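PDB 3CDL: transcriptional regulator AefR from Pseudomonas syringae pv. tomato, which probably binds regulatory DNA through a helix-turn-helix domain and controls transcription as a dimeric member of the TetR family. Local coordinates for residues L6-R11 with Y47-S52; G92-L97 with A161-F166; R146-D151 with G197-P202. All coordinates share one frame; numbering follows the deposited sequence.

Interaction 1. Residues L6-R11 with Y47-S52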
ATOM      1  N   LEU B   6      -0.205 -22.066  22.897  1.00 57.99           N
ATOM      2  CA  LEU B   6       0.921 -22.993  22.597  1.00 57.91           C
ATOM      3  C   LEU B   6       1.023 -23.194  21.096  1.00 58.02           C
ATOM      4  O   LEU B   6       0.132 -23.784  20.482  1.00 58.00           O
ATOM      5  CB  LEU B   6       0.721 -24.350  23.292  1.00 57.95           C
ATOM      6  CG  LEU B   6       0.837 -24.508  24.817  1.00 57.71           C
ATOM      7  CD1 LEU B   6       0.172 -25.804  25.286  1.00 57.58           C
ATOM      8  CD2 LEU B   6       2.281 -24.445  25.309  1.00 57.57           C
ATOM      9  N   THR B   7       2.102 -22.674  20.511  1.00 58.13           N
ATOM     10  CA  THR B   7       2.441 -22.940  19.109  1.00 58.17           C
ATOM     11  C   THR B   7       3.720 -23.792  19.031  1.00 58.16           C
ATOM     12  O   THR B   7       4.348 -24.065  20.052  1.00 58.25           O
ATOM     13  CB  THR B   7       2.616 -21.624  18.281  1.00 58.26           C
ATOM     14  OG1 THR B   7       3.603 -20.787  18.899  1.00 58.09           O
ATOM     15  CG2 THR B   7       1.293 -20.859  18.170  1.00 58.19           C
ATOM     16  N   ASP B   8       4.092 -24.213  17.821  1.00 58.18           N
ATOM     17  CA  ASP B   8       5.313 -25.001  17.588  1.00 58.11           C
ATOM     18  C   ASP B   8       6.505 -24.055  17.397  1.00 58.14           C
ATOM     19  O   ASP B   8       6.553 -23.278  16.413  1.00 58.39           O
ATOM     20  CB  ASP B   8       5.132 -25.928  16.363  1.00 57.83           C
ATOM     21  CG  ASP B   8       6.447 -26.632  15.889  1.00 58.03           C
ATOM     22  OD1 ASP B   8       6.297 -27.700  15.181  1.00 58.23           O
ATOM     23  OD2 ASP B   8       7.519 -26.243  16.301  1.00 58.09           O
ATOM     24  N   GLN B   9       7.472 -24.142  18.323  1.00 57.91           N
ATOM     25  CA  GLN B   9       8.615 -23.215  18.314  1.00 57.73           C
ATOM     26  C   GLN B   9       9.712 -23.541  17.273  1.00 57.69           C
ATOM     27  O   GLN B   9      10.492 -22.661  16.892  1.00 57.56           O
ATOM     28  CB  GLN B   9       9.193 -23.014  19.722  1.00 57.48           C
ATOM     29  CG  GLN B   9       9.822 -21.626  19.929  1.00 57.11           C
ATOM     30  CD  GLN B   9       9.659 -21.077  21.350  1.00 56.49           C
ATOM     31  OE1 GLN B   9       9.139 -21.782  22.238  1.00 55.85           O
ATOM     32  NE2 GLN B   9      10.115 -19.811  21.561  1.00 55.49           N
ATOM     33  N   LYS B  10       9.759 -24.787  16.806  1.00 57.61           N
ATOM     34  CA  LYS B  10      10.694 -25.143  15.744  1.00 57.73           C
ATOM     35  C   LYS B  10      10.185 -24.763  14.353  1.00 57.63           C
ATOM     36  O   LYS B  10      10.989 -24.472  13.462  1.00 57.79           O
ATOM     37  CB  LYS B  10      11.068 -26.621  15.791  1.00 57.95           C
ATOM     38  CG  LYS B  10      12.408 -26.928  15.115  1.00 58.50           C
ATOM     39  CD  LYS B  10      13.591 -26.210  15.794  1.00 59.11           C
ATOM     40  CE  LYS B  10      13.954 -26.820  17.158  1.00 59.49           C
ATOM     41  NZ  LYS B  10      14.359 -28.248  17.067  1.00 58.90           N
ATOM     42  N   ARG B  11       8.862 -24.776  14.167  1.00 57.21           N
ATOM     43  CA  ARG B  11       8.264 -24.238  12.948  1.00 56.65           C
ATOM     44  C   ARG B  11       8.571 -22.752  12.870  1.00 56.27           C
ATOM     45  O   ARG B  11       9.024 -22.260  11.828  1.00 56.16           O
ATOM     46  CB  ARG B  11       6.745 -24.475  12.893  1.00 56.82           C
ATOM     47  CG  ARG B  11       6.305 -25.522  11.864  1.00 57.12           C
ATOM     48  CD  ARG B  11       4.955 -25.199  11.198  1.00 57.00           C
ATOM     49  NE  ARG B  11       4.793 -25.935   9.932  1.00 57.44           N
ATOM     50  CZ  ARG B  11       3.831 -25.722   9.032  1.00 57.24           C
ATOM     51  NH1 ARG B  11       2.910 -24.784   9.232  1.00 57.87           N
ATOM     52  NH2 ARG B  11       3.790 -26.450   7.919  1.00 55.66           N
ATOM     53  N   TYR B  47      12.680 -29.662   5.476  1.00 45.04           N
ATOM     54  CA  TYR B  47      11.784 -30.226   4.460  1.00 45.35           C
ATOM     55  C   TYR B  47      10.568 -30.926   5.064  1.00 45.44           C
ATOM     56  O   TYR B  47       9.498 -30.973   4.444  1.00 45.12           O
ATOM     57  CB  TYR B  47      12.531 -31.146   3.479  1.00 45.80           C
ATOM     58  CG  TYR B  47      13.373 -30.398   2.457  1.00 46.14           C
ATOM     59  CD1 TYR B  47      12.778 -29.627   1.465  1.00 46.34           C
ATOM     60  CD2 TYR B  47      14.769 -30.467   2.484  1.00 47.56           C
ATOM     61  CE1 TYR B  47      13.552 -28.930   0.525  1.00 46.41           C
ATOM     62  CE2 TYR B  47      15.552 -29.775   1.548  1.00 47.35           C
ATOM     63  CZ  TYR B  47      14.927 -29.011   0.576  1.00 46.54           C
ATOM     64  OH  TYR B  47      15.680 -28.335  -0.345  1.00 46.84           O
ATOM     65  N   ASN B  48      10.753 -31.463   6.274  1.00 45.86           N
ATOM     66  CA  ASN B  48       9.684 -32.060   7.069  1.00 45.94           C
ATOM     67  C   ASN B  48       8.545 -31.071   7.285  1.00 45.99           C
ATOM     68  O   ASN B  48       7.388 -31.370   6.994  1.00 46.09           O
ATOM     69  CB  ASN B  48      10.223 -32.536   8.426  1.00 46.04           C
ATOM     70  CG  ASN B  48      11.165 -33.739   8.313  1.00 46.63           C
ATOM     71  OD1 ASN B  48      11.040 -34.579   7.407  1.00 46.23           O
ATOM     72  ND2 ASN B  48      12.103 -33.834   9.257  1.00 46.65           N
ATOM     73  N   HIS B  49       8.879 -29.886   7.781  1.00 46.14           N
ATOM     74  CA  HIS B  49       7.881 -28.847   7.998  1.00 46.37           C
ATOM     75  C   HIS B  49       7.356 -28.242   6.699  1.00 46.45           C
ATOM     76  O   HIS B  49       6.145 -28.117   6.520  1.00 46.90           O
ATOM     77  CB  HIS B  49       8.400 -27.784   8.967  1.00 46.39           C
ATOM     78  CG  HIS B  49       8.351 -28.218  10.405  1.00 47.55           C
ATOM     79  ND1 HIS B  49       9.329 -27.890  11.320  1.00 48.28           N
ATOM     80  CD2 HIS B  49       7.445 -28.972  11.081  1.00 48.01           C
ATOM     81  CE1 HIS B  49       9.026 -28.417  12.498  1.00 48.28           C
ATOM     82  NE2 HIS B  49       7.889 -29.080  12.378  1.00 47.69           N
ATOM     83  N   PHE B  50       8.263 -27.900   5.782  1.00 46.41           N
ATOM     84  CA  PHE B  50       7.896 -27.315   4.491  1.00 45.97           C
ATOM     85  C   PHE B  50       8.622 -28.012   3.364  1.00 45.75           C
ATOM     86  O   PHE B  50       9.837 -27.834   3.218  1.00 45.91           O
ATOM     87  CB  PHE B  50       8.237 -25.829   4.459  1.00 46.10           C
ATOM     88  CG  PHE B  50       7.684 -25.063   5.623  1.00 46.65           C
ATOM     89  CD1 PHE B  50       6.370 -24.584   5.595  1.00 46.69           C
ATOM     90  CD2 PHE B  50       8.465 -24.838   6.753  1.00 45.96           C
ATOM     91  CE1 PHE B  50       5.842 -23.877   6.670  1.00 45.60           C
ATOM     92  CE2 PHE B  50       7.948 -24.137   7.835  1.00 46.38           C
ATOM     93  CZ  PHE B  50       6.629 -23.658   7.794  1.00 46.44           C
ATOM     94  N   PRO B  51       7.886 -28.795   2.548  1.00 45.36           N
ATOM     95  CA  PRO B  51       8.485 -29.562   1.444  1.00 45.15           C
ATOM     96  C   PRO B  51       9.015 -28.700   0.288  1.00 44.88           C
ATOM     97  O   PRO B  51       9.687 -29.215  -0.596  1.00 44.58           O
ATOM     98  CB  PRO B  51       7.332 -30.464   0.962  1.00 44.99           C
ATOM     99  CG  PRO B  51       6.271 -30.354   1.999  1.00 44.82           C
ATOM    100  CD  PRO B  51       6.432 -29.006   2.618  1.00 45.04           C
ATOM    101  N   SER B  52       8.718 -27.402   0.309  1.00 45.05           N
ATOM    102  CA  SER B  52       9.170 -26.469  -0.730  1.00 45.24           C
ATOM    103  C   SER B  52       8.915 -25.025  -0.317  1.00 45.46           C
ATOM    104  O   SER B  52       8.090 -24.765   0.555  1.00 45.61           O
ATOM    105  CB  SER B  52       8.478 -26.749  -2.064  1.00 44.59           C
ATOM    106  OG  SER B  52       7.081 -26.609  -1.949  1.00 43.66           O
TER

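Interaction 2. Residues G92-L97 with A161-F166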
ATOM      1  N   GLY B  92      -8.121  -3.595  18.089  1.00 47.02           N
ATOM      2  CA  GLY B  92      -7.634  -4.929  17.698  1.00 46.70           C
ATOM      3  C   GLY B  92      -6.755  -4.909  16.444  1.00 46.87           C
ATOM      4  O   GLY B  92      -5.599  -5.342  16.476  1.00 46.54           O
ATOM      5  N   LYS B  93      -7.291  -4.392  15.342  1.00 46.64           N
ATOM      6  CA  LYS B  93      -6.507  -4.266  14.119  1.00 47.13           C
ATOM      7  C   LYS B  93      -5.272  -3.363  14.264  1.00 47.47           C
ATOM      8  O   LYS B  93      -4.263  -3.620  13.626  1.00 48.12           O
ATOM      9  CB  LYS B  93      -7.378  -3.782  12.961  1.00 46.95           C
ATOM     10  CG  LYS B  93      -6.728  -3.857  11.561  1.00 48.46           C
ATOM     11  CD  LYS B  93      -6.177  -5.259  11.238  1.00 52.39           C
ATOM     12  CE  LYS B  93      -6.141  -5.590   9.749  1.00 57.39           C
ATOM     13  NZ  LYS B  93      -5.620  -4.494   8.820  1.00 59.62           N
HETATM   14  N   MSE B  94      -5.337  -2.319  15.091  1.00 48.06           N
HETATM   15  CA  MSE B  94      -4.195  -1.430  15.267  1.00 48.69           C
HETATM   16  C   MSE B  94      -3.070  -2.082  16.087  1.00 48.65           C
HETATM   17  O   MSE B  94      -1.894  -1.894  15.801  1.00 48.36           O
HETATM   18  CB  MSE B  94      -4.627  -0.104  15.885  1.00 49.17           C
HETATM   19  CG  MSE B  94      -3.486   0.878  16.163  1.00 51.27           C
HETATM   20 SE   MSE B  94      -2.451   1.402  14.534  1.00 58.54          SE
HETATM   21  CE  MSE B  94      -3.840   2.446  13.647  1.00 57.57           C
ATOM     22  N   ARG B  95      -3.432  -2.848  17.104  1.00 48.91           N
ATOM     23  CA  ARG B  95      -2.436  -3.551  17.911  1.00 49.45           C
ATOM     24  C   ARG B  95      -1.677  -4.614  17.070  1.00 49.88           C
ATOM     25  O   ARG B  95      -0.491  -4.890  17.312  1.00 49.77           O
ATOM     26  CB  ARG B  95      -3.104  -4.174  19.154  1.00 49.52           C
ATOM     27  CG  ARG B  95      -3.628  -3.148  20.199  1.00 49.09           C
ATOM     28  CD  ARG B  95      -4.112  -3.851  21.485  1.00 50.54           C
ATOM     29  NE  ARG B  95      -5.571  -4.000  21.553  1.00 52.90           N
ATOM     30  CZ  ARG B  95      -6.397  -3.187  22.222  1.00 53.52           C
ATOM     31  NH1 ARG B  95      -5.940  -2.144  22.920  1.00 54.21           N
ATOM     32  NH2 ARG B  95      -7.701  -3.415  22.191  1.00 53.42           N
ATOM     33  N   ASN B  96      -2.362  -5.186  16.079  1.00 49.81           N
ATOM     34  CA  ASN B  96      -1.760  -6.183  15.198  1.00 50.63           C
ATOM     35  C   ASN B  96      -0.785  -5.552  14.194  1.00 50.47           C
ATOM     36  O   ASN B  96       0.301  -6.073  13.952  1.00 50.04           O
ATOM     37  CB  ASN B  96      -2.841  -7.029  14.491  1.00 50.67           C
ATOM     38  CG  ASN B  96      -3.683  -7.841  15.468  1.00 53.21           C
ATOM     39  OD1 ASN B  96      -3.163  -8.602  16.294  1.00 54.31           O
ATOM     40  ND2 ASN B  96      -4.993  -7.684  15.376  1.00 56.41           N
ATOM     41  N   LEU B  97      -1.182  -4.420  13.629  1.00 51.01           N
ATOM     42  CA  LEU B  97      -0.311  -3.612  12.764  1.00 51.72           C
ATOM     43  C   LEU B  97       0.934  -3.073  13.483  1.00 51.96           C
ATOM     44  O   LEU B  97       1.935  -2.755  12.834  1.00 52.27           O
ATOM     45  CB  LEU B  97      -1.086  -2.404  12.238  1.00 51.39           C
ATOM     46  CG  LEU B  97      -1.982  -2.367  10.997  1.00 52.48           C
ATOM     47  CD1 LEU B  97      -2.739  -3.654  10.698  1.00 52.45           C
ATOM     48  CD2 LEU B  97      -2.941  -1.182  11.149  1.00 52.03           C
ATOM     49  N   ALA B 161      -8.230   0.993   5.198  1.00 48.34           N
ATOM     50  CA  ALA B 161      -7.439   2.075   4.605  1.00 48.12           C
ATOM     51  C   ALA B 161      -7.177   3.227   5.558  1.00 47.94           C
ATOM     52  O   ALA B 161      -6.114   3.827   5.547  1.00 48.59           O
ATOM     53  CB  ALA B 161      -8.160   2.622   3.346  1.00 48.47           C
ATOM     54  N   LEU B 162      -8.161   3.564   6.366  1.00 47.83           N
ATOM     55  CA  LEU B 162      -8.003   4.678   7.299  1.00 47.64           C
ATOM     56  C   LEU B 162      -6.941   4.402   8.367  1.00 47.16           C
ATOM     57  O   LEU B 162      -6.398   5.337   8.902  1.00 47.65           O
ATOM     58  CB  LEU B 162      -9.356   5.056   7.920  1.00 47.30           C
ATOM     59  CG  LEU B 162     -10.189   6.227   7.323  1.00 47.73           C
ATOM     60  CD1 LEU B 162      -9.502   7.005   6.182  1.00 43.42           C
ATOM     61  CD2 LEU B 162     -11.656   5.850   6.973  1.00 44.63           C
ATOM     62  N   LEU B 163      -6.636   3.119   8.622  1.00 46.83           N
ATOM     63  CA  LEU B 163      -5.606   2.662   9.586  1.00 46.14           C
ATOM     64  C   LEU B 163      -4.289   2.306   8.908  1.00 46.23           C
ATOM     65  O   LEU B 163      -3.222   2.730   9.324  1.00 45.84           O
ATOM     66  CB  LEU B 163      -6.109   1.429  10.348  1.00 45.91           C
ATOM     67  CG  LEU B 163      -6.837   1.564  11.706  1.00 45.55           C
ATOM     68  CD1 LEU B 163      -7.948   2.569  11.694  1.00 42.30           C
ATOM     69  CD2 LEU B 163      -7.346   0.200  12.238  1.00 46.03           C
ATOM     70  N   LYS B 164      -4.385   1.521   7.843  1.00 46.82           N
ATOM     71  CA  LYS B 164      -3.235   1.010   7.127  1.00 46.60           C
ATOM     72  C   LYS B 164      -2.423   2.142   6.530  1.00 46.35           C
ATOM     73  O   LYS B 164      -1.243   2.021   6.393  1.00 46.50           O
ATOM     74  CB  LYS B 164      -3.696   0.050   6.038  1.00 47.07           C
ATOM     75  CG  LYS B 164      -3.803  -1.439   6.441  1.00 48.29           C
ATOM     76  CD  LYS B 164      -5.098  -2.113   5.920  1.00 49.31           C
ATOM     77  CE  LYS B 164      -4.807  -3.340   5.069  1.00 50.15           C
ATOM     78  NZ  LYS B 164      -4.133  -2.878   3.821  1.00 51.51           N
ATOM     79  N   SER B 165      -3.064   3.257   6.201  1.00 47.11           N
ATOM     80  CA  SER B 165      -2.393   4.353   5.482  1.00 47.07           C
ATOM     81  C   SER B 165      -1.387   5.068   6.382  1.00 46.79           C
ATOM     82  O   SER B 165      -0.492   5.764   5.894  1.00 46.74           O
ATOM     83  CB  SER B 165      -3.413   5.336   4.902  1.00 46.89           C
ATOM     84  OG  SER B 165      -4.175   5.966   5.927  1.00 47.43           O
ATOM     85  N   PHE B 166      -1.534   4.852   7.685  1.00 46.73           N
ATOM     86  CA  PHE B 166      -0.625   5.380   8.714  1.00 47.39           C
ATOM     87  C   PHE B 166       0.203   4.282   9.377  1.00 46.84           C
ATOM     88  O   PHE B 166       1.369   4.485   9.718  1.00 46.80           O
ATOM     89  CB  PHE B 166      -1.409   6.110   9.831  1.00 47.55           C
ATOM     90  CG  PHE B 166      -2.158   7.321   9.351  1.00 49.54           C
ATOM     91  CD1 PHE B 166      -1.469   8.498   9.015  1.00 50.11           C
ATOM     92  CD2 PHE B 166      -3.553   7.282   9.202  1.00 49.69           C
ATOM     93  CE1 PHE B 166      -2.156   9.618   8.565  1.00 48.11           C
ATOM     94  CE2 PHE B 166      -4.249   8.389   8.747  1.00 47.84           C
ATOM     95  CZ  PHE B 166      -3.556   9.554   8.429  1.00 49.70           C
TER

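Interaction 3. Residues R146-D151 with G197-P202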
ATOM      1  N   ARG B 146     -28.633  -0.352  11.509  1.00 47.83           N
ATOM      2  CA  ARG B 146     -27.842   0.687  12.181  1.00 47.29           C
ATOM      3  C   ARG B 146     -26.782   1.284  11.285  1.00 47.07           C
ATOM      4  O   ARG B 146     -26.208   2.341  11.582  1.00 46.72           O
ATOM      5  CB  ARG B 146     -27.212   0.155  13.465  1.00 47.43           C
ATOM      6  CG  ARG B 146     -28.200   0.170  14.646  1.00 48.22           C
ATOM      7  CD  ARG B 146     -27.511   0.579  15.935  1.00 48.38           C
ATOM      8  NE  ARG B 146     -27.007  -0.592  16.649  1.00 49.71           N
ATOM      9  CZ  ARG B 146     -26.261  -0.557  17.753  1.00 50.59           C
ATOM     10  NH1 ARG B 146     -25.876  -1.705  18.315  1.00 50.57           N
ATOM     11  NH2 ARG B 146     -25.891   0.610  18.291  1.00 49.47           N
ATOM     12  N   LEU B 147     -26.516   0.591  10.188  1.00 46.98           N
ATOM     13  CA  LEU B 147     -25.577   1.065   9.193  1.00 47.11           C
ATOM     14  C   LEU B 147     -26.283   1.153   7.860  1.00 47.42           C
ATOM     15  O   LEU B 147     -27.284   0.481   7.627  1.00 47.68           O
ATOM     16  CB  LEU B 147     -24.359   0.156   9.085  1.00 46.93           C
ATOM     17  CG  LEU B 147     -23.157   0.304  10.012  1.00 45.84           C
ATOM     18  CD1 LEU B 147     -22.036  -0.511   9.410  1.00 41.62           C
ATOM     19  CD2 LEU B 147     -22.713   1.777  10.238  1.00 45.83           C
ATOM     20  N   LYS B 148     -25.760   2.012   6.999  1.00 47.52           N
ATOM     21  CA  LYS B 148     -26.411   2.340   5.755  1.00 47.92           C
ATOM     22  C   LYS B 148     -26.060   1.271   4.718  1.00 48.06           C
ATOM     23  O   LYS B 148     -24.973   0.696   4.767  1.00 48.70           O
ATOM     24  CB  LYS B 148     -26.033   3.792   5.404  1.00 47.82           C
ATOM     25  CG  LYS B 148     -25.648   4.160   3.987  1.00 48.85           C
ATOM     26  CD  LYS B 148     -25.197   5.644   3.933  1.00 48.28           C
ATOM     27  CE  LYS B 148     -26.013   6.567   4.891  1.00 50.43           C
ATOM     28  NZ  LYS B 148     -25.361   7.921   5.099  1.00 51.11           N
ATOM     29  N   PRO B 149     -27.001   0.935   3.825  1.00 48.30           N
ATOM     30  CA  PRO B 149     -26.717  -0.060   2.781  1.00 48.55           C
ATOM     31  C   PRO B 149     -25.501   0.273   1.907  1.00 48.92           C
ATOM     32  O   PRO B 149     -25.449   1.325   1.277  1.00 49.87           O
ATOM     33  CB  PRO B 149     -27.989  -0.044   1.935  1.00 48.69           C
ATOM     34  CG  PRO B 149     -28.668   1.249   2.285  1.00 48.55           C
ATOM     35  CD  PRO B 149     -28.379   1.428   3.731  1.00 48.16           C
ATOM     36  N   VAL B 150     -24.515  -0.612   1.909  1.00 48.51           N
ATOM     37  CA  VAL B 150     -23.385  -0.548   0.996  1.00 47.71           C
ATOM     38  C   VAL B 150     -22.829  -1.969   0.979  1.00 47.14           C
ATOM     39  O   VAL B 150     -23.152  -2.737   1.874  1.00 46.79           O
ATOM     40  CB  VAL B 150     -22.319   0.538   1.445  1.00 48.18           C
ATOM     41  CG1 VAL B 150     -21.814   0.298   2.876  1.00 47.80           C
ATOM     42  CG2 VAL B 150     -21.175   0.622   0.462  1.00 46.67           C
ATOM     43  N   ASP B 151     -22.022  -2.319  -0.026  1.00 46.57           N
ATOM     44  CA  ASP B 151     -21.319  -3.603  -0.059  1.00 45.95           C
ATOM     45  C   ASP B 151     -20.382  -3.680   1.130  1.00 45.24           C
ATOM     46  O   ASP B 151     -19.460  -2.883   1.226  1.00 45.47           O
ATOM     47  CB  ASP B 151     -20.498  -3.729  -1.344  1.00 46.34           C
ATOM     48  CG  ASP B 151     -19.887  -5.123  -1.525  1.00 47.46           C
ATOM     49  OD1 ASP B 151     -20.644  -6.073  -1.875  1.00 48.15           O
ATOM     50  OD2 ASP B 151     -18.652  -5.264  -1.340  1.00 46.30           O
ATOM     51  N   GLY B 197     -19.596   8.621  11.037  1.00 48.18           N
ATOM     52  CA  GLY B 197     -20.109   9.880  10.502  1.00 48.42           C
ATOM     53  C   GLY B 197     -20.933   9.678   9.240  1.00 49.02           C
ATOM     54  O   GLY B 197     -22.050  10.200   9.130  1.00 49.61           O
ATOM     55  N   TRP B 198     -20.390   8.902   8.294  1.00 49.03           N
ATOM     56  CA  TRP B 198     -21.027   8.684   6.989  1.00 48.21           C
ATOM     57  C   TRP B 198     -21.994   7.511   6.969  1.00 47.71           C
ATOM     58  O   TRP B 198     -23.074   7.609   6.409  1.00 47.62           O
ATOM     59  CB  TRP B 198     -19.978   8.538   5.867  1.00 47.85           C
ATOM     60  CG  TRP B 198     -20.610   8.220   4.536  1.00 47.43           C
ATOM     61  CD1 TRP B 198     -20.506   7.051   3.853  1.00 48.21           C
ATOM     62  CD2 TRP B 198     -21.478   9.066   3.754  1.00 48.20           C
ATOM     63  NE1 TRP B 198     -21.244   7.104   2.691  1.00 49.38           N
ATOM     64  CE2 TRP B 198     -21.853   8.330   2.604  1.00 49.66           C
ATOM     65  CE3 TRP B 198     -21.987  10.365   3.918  1.00 48.76           C
ATOM     66  CZ2 TRP B 198     -22.707   8.855   1.612  1.00 47.95           C
ATOM     67  CZ3 TRP B 198     -22.841  10.887   2.928  1.00 48.28           C
ATOM     68  CH2 TRP B 198     -23.183  10.130   1.792  1.00 47.68           C
ATOM     69  N   TYR B 199     -21.619   6.403   7.583  1.00 48.48           N
ATOM     70  CA  TYR B 199     -22.412   5.176   7.463  1.00 49.10           C
ATOM     71  C   TYR B 199     -23.504   4.921   8.497  1.00 50.10           C
ATOM     72  O   TYR B 199     -24.487   4.203   8.215  1.00 50.21           O
ATOM     73  CB  TYR B 199     -21.506   3.974   7.384  1.00 48.39           C
ATOM     74  CG  TYR B 199     -20.850   3.848   6.041  1.00 48.57           C
ATOM     75  CD1 TYR B 199     -21.597   3.600   4.887  1.00 46.81           C
ATOM     76  CD2 TYR B 199     -19.474   3.964   5.920  1.00 49.12           C
ATOM     77  CE1 TYR B 199     -20.974   3.480   3.661  1.00 47.24           C
ATOM     78  CE2 TYR B 199     -18.849   3.833   4.697  1.00 47.59           C
ATOM     79  CZ  TYR B 199     -19.584   3.604   3.581  1.00 46.98           C
ATOM     80  OH  TYR B 199     -18.914   3.493   2.389  1.00 47.19           O
ATOM     81  N   GLU B 200     -23.356   5.498   9.682  1.00 51.10           N
ATOM     82  CA  GLU B 200     -24.351   5.262  10.712  1.00 52.66           C
ATOM     83  C   GLU B 200     -25.742   5.845  10.381  1.00 53.85           C
ATOM     84  O   GLU B 200     -25.862   7.016   9.999  1.00 54.05           O
ATOM     85  CB  GLU B 200     -23.864   5.773  12.058  1.00 52.19           C
ATOM     86  CG  GLU B 200     -24.760   5.369  13.195  1.00 52.65           C
ATOM     87  CD  GLU B 200     -24.142   5.613  14.559  1.00 54.48           C
ATOM     88  OE1 GLU B 200     -23.077   6.278  14.623  1.00 53.50           O
ATOM     89  OE2 GLU B 200     -24.727   5.136  15.569  1.00 55.03           O
ATOM     90  N   ILE B 201     -26.773   5.001  10.496  1.00 55.14           N
ATOM     91  CA  ILE B 201     -28.149   5.473  10.650  1.00 56.33           C
ATOM     92  C   ILE B 201     -28.378   5.694  12.155  1.00 57.38           C
ATOM     93  O   ILE B 201     -28.383   4.728  12.939  1.00 57.35           O
ATOM     94  CB  ILE B 201     -29.180   4.456  10.118  1.00 56.34           C
ATOM     95  CG1 ILE B 201     -28.768   3.925   8.744  1.00 56.61           C
ATOM     96  CG2 ILE B 201     -30.583   5.081  10.080  1.00 56.22           C
ATOM     97  CD1 ILE B 201     -29.486   2.645   8.359  1.00 57.38           C
ATOM     98  N   PRO B 202     -28.568   6.963  12.572  1.00 58.36           N
ATOM     99  CA  PRO B 202     -28.611   7.213  14.017  1.00 59.19           C
ATOM    100  C   PRO B 202     -29.924   6.735  14.660  1.00 59.89           C
ATOM    101  O   PRO B 202     -31.019   7.027  14.160  1.00 60.10           O
ATOM    102  CB  PRO B 202     -28.430   8.731  14.121  1.00 59.21           C
ATOM    103  CG  PRO B 202     -28.980   9.268  12.812  1.00 58.89           C
ATOM    104  CD  PRO B 202     -28.776   8.191  11.776  1.00 58.50           C
TER

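Interaction 1. Residues L6-R11 with Y47-S52
Arg11 leaves its helix with an unusual chi1 of -109° and a further bend at chi2, which carries it past His49 and lays its guanidinium against Phe50. With CG anti to its carbonyl carbon (chi1 -78°), His49 projects its ring toward the start of helix 9-24. The aliphatic part of Arg11 sits on the imidazole: CG stands over the centre of one face of the His49 ring, 3.7 Å from the ring centroid, in a CH-pi contact. The guanidinium is turned steeply against the imidazole but nearly flat against the phenyl ring, the two planes 19° apart, with Phe50 CE1 over the guanidinium centre and 3.5 Å from Arg11 NH2. The same nitrogen donates to the backbone carbonyl at the end of helix 43-49, Arg11 NH2 to His49 O at 3.2 Å. The carbonyl lies close to the guanidinium plane, although the donor approaches from above the carbonyl plane. Glu55 and Glu59 of helix 53-64 form only long, weak ion pairs with this guanidinium.

Asp8 is the N-cap of helix 9-24. Its OD2 takes a bond from Arg11 N at 2.9 Å, straight at the hydrogen but from above the carboxylate plane, and a weak one from Lys10 N, while Asp8 OD1 comes tip to tip with His49 NE2 at 3.5 Å, without a hydrogen bond. His49 ND1 is buried with no partner. Helix 9-24 is thus joined to the end of the predicted helix-turn-helix recognition helix, as in the compact three-helix DNA-binding domain of TetR-family regulators.

Interaction 2. Residues G92-L97 with A161-F166
Leu163 is the central side chain of the contact, and three residues of helix 82-97 meet it at different atoms. The terminal methyl of Met94, a selenomethionine, makes the closest approach, with Met94 CE 3.7 Å from Leu163 CG. Leu97 comes in at about a right angle, its CD2 4.2 Å from Leu163 CB. The third partner is the aliphatic base of Lys93, whose CB lies 4.0 Å from Leu163 CD2. Bends at chi2 and chi3, 60° and 69°, fold the Met94 chain so that its end comes nearer to helix 152-167 although its CB does not point there. Lys93, bent at chi2 and chi4, crosses Lys164 obliquely, and its tip meets that side chain's methylenes, Lys93 NZ 3.8 Å from Lys164 CD.

This is a near-parallel helix-helix contact inside the all-helical AefR-like C-terminal domain: the axes of the two short segments cross at -21° and approach to 10.6 Å, a spacing bridged by side chains alone. Helix 181-199 adds a further layer, with Val187 and Gln184 against Met94 and Ala191 against Leu163. On helix 152-167, Ser165 OG donates to Ala161 O, which also accepts the backbone N-H of Ser165. The same helix also faces the second subunit, where Phe166 stacks with Phe154 of that chain and Leu162 meets its Gln158.

No hydrogen bond or salt bridge links the two segments. The buried part of the interface is held by dispersion and hydrophobic burial, while the like-charged Lys93 NZ and Lys164 NZ, 5.5 Å apart, would be expected to repel each other mildly at its partly exposed margin.

Interaction 3. Residues R146-D151 with G197-P202
Three hydrogen bonds link the loop before helix 152-167 to the end of helix 181-199 and the tail that follows it, two of them main chain to main chain. Ile201 N donates to Arg146 O at 2.9 Å, from above the carbonyl plane, and Lys148 N donates to Tyr199 O at 2.8 Å, in the carbonyl plane but bent at the hydrogen. They flank a single antiparallel bridge, Leu147 and Glu200 being the non-hydrogen-bonded pair between the two bonds. Each acceptor also receives a CA-H...O contact, Arg146 O from Glu200 CA and Tyr199 O from Leu147 CA.

For the third bond Lys148, bent at chi3, brings NZ to 2.7 Å from Trp198 O, almost along the C=O axis, and places the same NZ over the six-membered ring of Trp198 in a cation-pi contact, 4.2 Å from its centroid. Val150 CG1 packs at 3.4 Å from Tyr199 CE1, and Tyr199 OH is bonded to Gln158. Arg146 turns away, its NH1 donating to Val80 O.

Trp198 and Tyr199 also touch Asn193 and Met194 of the second subunit. This short bridge tethers the C-terminal tail to an interhelical loop of the all-helical C-terminal domain of this AefR-like TetR-family member.

Overall arrangement
Along the chain, interaction 1 closes before the other two open, whereas the segments of interactions 2 and 3 alternate, tying helix 82-97, the loop and helix 152-167, and the end of helix 181-199 into one C-terminal domain. Interaction 1 lies in the predicted N-terminal DNA-binding region, its centre about 29 Å from that of interaction 2 and about 44 Å from that of interaction 3, which is on the opposite side of the chain's centre. Interactions 2 and 3 are closer, with centres about 21 Å apart, and both touch the second subunit. This separation matches the usual TetR-family division between a DNA-binding head and a dimerising helical body.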